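Local coordinates for hypothetical protein (PDB 1SFS), which is of unknown function but carries a glycoside hydrolase-like domain of the Rv2525c-like family and is possibly a bacterial lysozyme, at residues S209-A221 / D227-L239. Numbering follows the deposited sequence.
Sequences SANVWVWQYGRDA and DTNLADRRLLDFL
R234 lies over one face of the W213 indole just past the end of strand 227-231, illustrating how a hairpin's backbone ladder, ending here at D232 N to W213 O (2.9 Å), passes the contact on to side chains. In the conformer described, R234 CB stands 3.7 Å from the centroid of the W213 six-membered ring, a CH-pi contact; N211 CB covers the opposite face and F238 CD1 lies at the ring edge. With chi3 bent to -73°, the guanidinium folds back until NE1 of W213 lies over it, the two planes 25° apart. D232 holds that pose: its OD1 and OD2 accept from R234 NE and NH2 in a side-on salt bridge, while OD1 also takes R234 N, an Asx turn. An alanine in place of W213 would probably deprive the R234 side chain of the surface it lies on and open a gap beside F238.

The strands between are buried and closely packed. W215 N bonds to L230 O at 2.8 Å, and L230 N returns to W215 O. V214 CG2 wedges against both methyls of L235, whereas Y217 and G218 face T228 in a classic beta bulge, both N-H bonds to T228 O weak, with T228 OG1 above the Y217 ring plane toward its rim. Beyond, Y217 OH bonds to T193 and W30, N229 ND2 and Q216 NE2 hydrogen-bond to D33 OD2, and Q216 OE1 to Y155 OH.

The far end is looser and exposed: D220 N bonds to the anti lone pair of D227 OD2 at 2.9 Å. Apolar and amide-rich at its centre, charged at its ends, the hairpin thus closes an otherwise parallel sheet with its ionic groups mostly kept toward solvent.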
loop_
_atom_site.group_PDB
_atom_site.type_symbol
_atom_site.label_atom_id
_atom_site.label_comp_id
_atom_site.label_asym_id
_atom_site.label_seq_id
_atom_site.Cartn_x
_atom_site.Cartn_y
_atom_site.Cartn_z
ATOM N N SER A 209 -12.068 -14.098 4.289
ATOM C CA SER A 209 -12.331 -12.825 4.927
ATOM C C SER A 209 -11.179 -11.851 4.737
ATOM O O SER A 209 -10.021 -12.182 5.027
ATOM C CB SER A 209 -12.460 -13.050 6.450
ATOM O OG SER A 209 -12.816 -11.824 7.086
ATOM N N ALA A 210 -11.509 -10.631 4.317
ATOM C CA ALA A 210 -10.506 -9.603 4.143
ATOM C C ALA A 210 -11.146 -8.222 4.147
ATOM O O ALA A 210 -12.299 -8.042 3.860
ATOM C CB ALA A 210 -9.785 -9.790 2.853
ATOM N N ASN A 211 -10.285 -7.240 4.447
ATOM C CA ASN A 211 -10.606 -5.824 4.348
ATOM C C ASN A 211 -9.922 -5.280 3.086
ATOM O O ASN A 211 -8.789 -4.800 3.162
ATOM C CB ASN A 211 -10.110 -5.077 5.574
ATOM C CG ASN A 211 -10.666 -5.578 6.859
ATOM O OD1 ASN A 211 -11.864 -5.652 7.010
ATOM N ND2 ASN A 211 -9.784 -5.988 7.775
ATOM N N VAL A 212 -10.560 -5.384 1.945
ATOM C CA VAL A 212 -9.954 -4.960 0.676
ATOM C C VAL A 212 -10.371 -3.516 0.433
ATOM O O VAL A 212 -11.426 -3.222 -0.142
ATOM C CB VAL A 212 -10.293 -5.883 -0.500
ATOM C CG1 VAL A 212 -9.540 -5.417 -1.712
ATOM C CG2 VAL A 212 -10.008 -7.318 -0.169
ATOM N N TRP A 213 -9.572 -2.593 0.948
ATOM C CA TRP A 213 -9.909 -1.192 1.031
ATOM C C TRP A 213 -9.195 -0.306 0.055
ATOM O O TRP A 213 -9.450 0.889 0.029
ATOM C CB TRP A 213 -9.694 -0.650 2.451
ATOM C CG TRP A 213 -10.634 -1.211 3.476
ATOM C CD1 TRP A 213 -11.671 -2.066 3.308
ATOM C CD2 TRP A 213 -10.543 -0.890 4.881
ATOM N NE1 TRP A 213 -12.265 -2.297 4.559
ATOM C CE2 TRP A 213 -11.583 -1.599 5.516
ATOM C CE3 TRP A 213 -9.671 -0.077 5.620
ATOM C CZ2 TRP A 213 -11.774 -1.516 6.887
ATOM C CZ3 TRP A 213 -9.868 0.008 6.994
ATOM C CH2 TRP A 213 -10.893 -0.704 7.547
ATOM N N VAL A 214 -8.283 -0.831 -0.734
ATOM C CA VAL A 214 -7.588 -0.080 -1.768
ATOM C C VAL A 214 -7.524 -0.936 -3.012
ATOM O O VAL A 214 -7.367 -2.155 -2.908
ATOM C CB VAL A 214 -6.170 0.388 -1.364
ATOM C CG1 VAL A 214 -5.813 1.675 -2.093
ATOM C CG2 VAL A 214 -6.003 0.516 0.143
ATOM N N TRP A 215 -7.564 -0.319 -4.188
ATOM C CA TRP A 215 -7.538 -1.006 -5.454
ATOM C C TRP A 215 -6.664 -0.207 -6.430
ATOM O O TRP A 215 -7.036 0.932 -6.786
ATOM C CB TRP A 215 -8.955 -1.122 -6.015
ATOM C CG TRP A 215 -9.035 -1.780 -7.344
ATOM C CD1 TRP A 215 -8.234 -2.727 -7.886
ATOM C CD2 TRP A 215 -10.022 -1.523 -8.353
ATOM N NE1 TRP A 215 -8.651 -3.065 -9.133
ATOM C CE2 TRP A 215 -9.752 -2.327 -9.451
ATOM C CE3 TRP A 215 -11.109 -0.641 -8.413
ATOM C CZ2 TRP A 215 -10.531 -2.302 -10.611
ATOM C CZ3 TRP A 215 -11.886 -0.603 -9.560
ATOM C CH2 TRP A 215 -11.588 -1.428 -10.632
ATOM N N GLN A 216 -5.573 -0.767 -6.887
ATOM C CA GLN A 216 -4.759 -0.170 -7.954
ATOM C C GLN A 216 -5.385 -0.632 -9.277
ATOM O O GLN A 216 -5.164 -1.763 -9.700
ATOM C CB GLN A 216 -3.317 -0.549 -7.831
ATOM C CG GLN A 216 -2.420 0.300 -8.728
ATOM C CD GLN A 216 -1.013 -0.185 -8.619
ATOM O OE1 GLN A 216 -0.752 -1.333 -9.029
ATOM N NE2 GLN A 216 -0.138 0.622 -8.055
ATOM N N TYR A 217 -6.172 0.235 -9.899
ATOM C CA TYR A 217 -6.871 -0.158 -11.102
ATOM C C TYR A 217 -6.125 0.146 -12.390
ATOM O O TYR A 217 -6.526 -0.321 -13.461
ATOM C CB TYR A 217 -8.279 0.452 -11.123
ATOM C CG TYR A 217 -8.331 1.917 -11.365
ATOM C CD1 TYR A 217 -8.427 2.427 -12.638
ATOM C CD2 TYR A 217 -8.380 2.853 -10.344
ATOM C CE1 TYR A 217 -8.499 3.788 -12.880
ATOM C CE2 TYR A 217 -8.450 4.207 -10.557
ATOM C CZ TYR A 217 -8.523 4.692 -11.846
ATOM O OH TYR A 217 -8.599 6.039 -12.053
ATOM N N GLY A 218 -5.027 0.902 -12.294
ATOM C CA GLY A 218 -4.215 1.153 -13.445
ATOM C C GLY A 218 -2.795 1.499 -13.064
ATOM O O GLY A 218 -2.562 2.094 -11.999
ATOM N N ARG A 219 -1.841 1.154 -13.917
ATOM C CA ARG A 219 -0.443 1.499 -13.727
ATOM C C ARG A 219 0.021 2.387 -14.867
ATOM O O ARG A 219 -0.419 2.225 -16.026
ATOM C CB ARG A 219 0.455 0.240 -13.635
ATOM C CG ARG A 219 0.238 -0.555 -12.378
ATOM C CD ARG A 219 1.158 -1.777 -12.386
ATOM N NE ARG A 219 1.036 -2.517 -11.153
ATOM C CZ ARG A 219 1.632 -3.710 -10.988
ATOM N NH1 ARG A 219 2.363 -4.347 -11.890
ATOM N NH2 ARG A 219 1.455 -4.274 -9.809
ATOM N N ASP A 220 0.914 3.305 -14.526
ATOM C CA ASP A 220 1.757 4.122 -15.382
ATOM C C ASP A 220 0.934 4.934 -16.373
ATOM O O ASP A 220 0.845 4.698 -17.607
ATOM C CB ASP A 220 2.763 3.235 -16.115
ATOM C CG ASP A 220 3.771 2.544 -15.220
ATOM O OD1 ASP A 220 4.073 2.999 -14.102
ATOM O OD2 ASP A 220 4.259 1.474 -15.663
ATOM N N ALA A 221 0.263 5.951 -15.847
ATOM C CA ALA A 221 -0.654 6.818 -16.556
ATOM C C ALA A 221 -0.080 7.593 -17.715
ATOM O O ALA A 221 -0.869 8.101 -18.519
ATOM C CB ALA A 221 -1.258 7.826 -15.579
ATOM N N ASP A 227 0.585 5.728 -10.798
ATOM C CA ASP A 227 -0.477 4.731 -10.897
ATOM C C ASP A 227 -1.742 5.308 -10.292
ATOM O O ASP A 227 -1.695 6.220 -9.474
ATOM C CB ASP A 227 -0.122 3.471 -10.149
ATOM C CG ASP A 227 1.251 2.985 -10.544
ATOM O OD1 ASP A 227 2.087 2.695 -9.627
ATOM O OD2 ASP A 227 1.586 2.838 -11.726
ATOM N N THR A 228 -2.914 4.750 -10.660
ATOM C CA THR A 228 -4.185 5.233 -10.194
ATOM C C THR A 228 -4.910 4.193 -9.348
ATOM O O THR A 228 -4.935 3.008 -9.641
ATOM C CB THR A 228 -5.092 5.708 -11.348
ATOM O OG1 THR A 228 -5.292 4.645 -12.289
ATOM C CG2 THR A 228 -4.461 6.890 -12.089
ATOM N N ASN A 229 -5.531 4.713 -8.270
ATOM C CA ASN A 229 -6.149 3.872 -7.238
ATOM C C ASN A 229 -7.520 4.401 -6.879
ATOM O O ASN A 229 -7.818 5.597 -7.005
ATOM C CB ASN A 229 -5.311 3.884 -5.969
ATOM C CG ASN A 229 -3.930 3.338 -6.186
ATOM O OD1 ASN A 229 -3.724 2.151 -6.259
ATOM N ND2 ASN A 229 -2.948 4.239 -6.258
ATOM N N LEU A 230 -8.334 3.503 -6.335
ATOM C CA LEU A 230 -9.564 3.806 -5.654
ATOM C C LEU A 230 -9.524 3.197 -4.256
ATOM O O LEU A 230 -8.859 2.173 -4.049
ATOM C CB LEU A 230 -10.783 3.305 -6.396
ATOM C CG LEU A 230 -11.092 4.029 -7.714
ATOM C CD1 LEU A 230 -11.985 3.164 -8.583
ATOM C CD2 LEU A 230 -11.725 5.359 -7.421
ATOM N N ALA A 231 -10.255 3.758 -3.331
ATOM C CA ALA A 231 -10.280 3.257 -1.945
ATOM C C ALA A 231 -11.665 3.282 -1.370
ATOM O O ALA A 231 -12.500 4.123 -1.710
ATOM C CB ALA A 231 -9.352 4.057 -1.055
ATOM N N ASP A 232 -11.878 2.398 -0.406
ATOM C CA ASP A 232 -12.963 2.468 0.527
ATOM C C ASP A 232 -12.667 3.609 1.503
ATOM O O ASP A 232 -11.538 3.753 1.976
ATOM C CB ASP A 232 -13.030 1.130 1.261
ATOM C CG ASP A 232 -14.216 0.935 2.208
ATOM O OD1 ASP A 232 -14.296 1.692 3.182
ATOM O OD2 ASP A 232 -15.012 0.034 1.969
ATOM N N ARG A 233 -13.660 4.458 1.808
ATOM C CA ARG A 233 -13.382 5.644 2.657
ATOM C C ARG A 233 -12.864 5.281 4.034
ATOM O O ARG A 233 -12.203 6.087 4.703
ATOM C CB ARG A 233 -14.641 6.524 2.723
ATOM C CG ARG A 233 -14.364 7.984 3.056
ATOM C CD ARG A 233 -15.581 8.907 3.006
ATOM N NE ARG A 233 -15.428 9.992 2.022
ATOM C CZ ARG A 233 -16.208 10.264 0.979
ATOM N NH1 ARG A 233 -17.300 9.578 0.645
ATOM N NH2 ARG A 233 -15.908 11.279 0.185
ATOM N N ARG A 234 -13.119 3.931 4.573
ATOM C CA ARG A 234 -12.533 3.552 5.849
ATOM C C ARG A 234 -11.023 3.684 5.839
ATOM O O ARG A 234 -10.377 3.873 6.883
ATOM C CB ARG A 234 -12.985 2.116 6.252
ATOM C CG ARG A 234 -14.453 2.076 6.684
ATOM C CD ARG A 234 -14.916 0.637 6.860
ATOM N NE ARG A 234 -15.079 -0.005 5.567
ATOM C CZ ARG A 234 -15.643 -1.169 5.340
ATOM N NH1 ARG A 234 -16.141 -1.883 6.353
ATOM N NH2 ARG A 234 -15.760 -1.701 4.139
ATOM N N LEU A 235 -10.412 3.618 4.639
ATOM C CA LEU A 235 -8.958 3.708 4.584
ATOM C C LEU A 235 -8.450 4.977 5.206
ATOM O O LEU A 235 -7.375 5.007 5.829
ATOM C CB LEU A 235 -8.524 3.604 3.139
ATOM C CG LEU A 235 -7.020 3.661 2.898
ATOM C CD1 LEU A 235 -6.349 2.388 3.367
ATOM C CD2 LEU A 235 -6.731 3.919 1.409
ATOM N N LEU A 236 -9.151 6.088 4.986
ATOM C CA LEU A 236 -8.516 7.391 5.210
ATOM C C LEU A 236 -8.165 7.652 6.641
ATOM O O LEU A 236 -7.154 8.291 6.911
ATOM C CB LEU A 236 -9.418 8.475 4.648
ATOM C CG LEU A 236 -9.646 8.518 3.141
ATOM C CD1 LEU A 236 -10.600 9.651 2.785
ATOM C CD2 LEU A 236 -8.299 8.563 2.422
ATOM N N ASP A 237 -8.937 7.142 7.573
ATOM C CA ASP A 237 -8.632 7.316 8.998
ATOM C C ASP A 237 -7.392 6.587 9.437
ATOM O O ASP A 237 -6.922 6.841 10.545
ATOM C CB ASP A 237 -9.818 6.825 9.847
ATOM C CG ASP A 237 -10.829 7.953 9.964
ATOM O OD1 ASP A 237 -10.565 9.057 9.474
ATOM O OD2 ASP A 237 -11.888 7.669 10.554
ATOM N N PHE A 238 -6.859 5.708 8.598
ATOM C CA PHE A 238 -5.633 4.985 8.873
ATOM C C PHE A 238 -4.462 5.492 8.069
ATOM O O PHE A 238 -3.409 4.852 8.065
ATOM C CB PHE A 238 -5.881 3.483 8.698
ATOM C CG PHE A 238 -6.869 2.966 9.712
ATOM C CD1 PHE A 238 -8.200 2.850 9.386
ATOM C CD2 PHE A 238 -6.469 2.659 10.988
ATOM C CE1 PHE A 238 -9.107 2.402 10.324
ATOM C CE2 PHE A 238 -7.345 2.200 11.927
ATOM C CZ PHE A 238 -8.669 2.094 11.586
ATOM N N LEU A 239 -4.623 6.629 7.412
ATOM C CA LEU A 239 -3.547 7.301 6.690
ATOM C C LEU A 239 -3.201 8.623 7.337
ATOM O O LEU A 239 -4.037 9.175 8.055
ATOM C CB LEU A 239 -3.922 7.529 5.220
ATOM C CG LEU A 239 -4.334 6.294 4.426
ATOM C CD1 LEU A 239 -4.532 6.643 2.954
ATOM C CD2 LEU A 239 -3.396 5.131 4.496
HETATM O O HOH W 1 -14.479 -2.701 0.497
#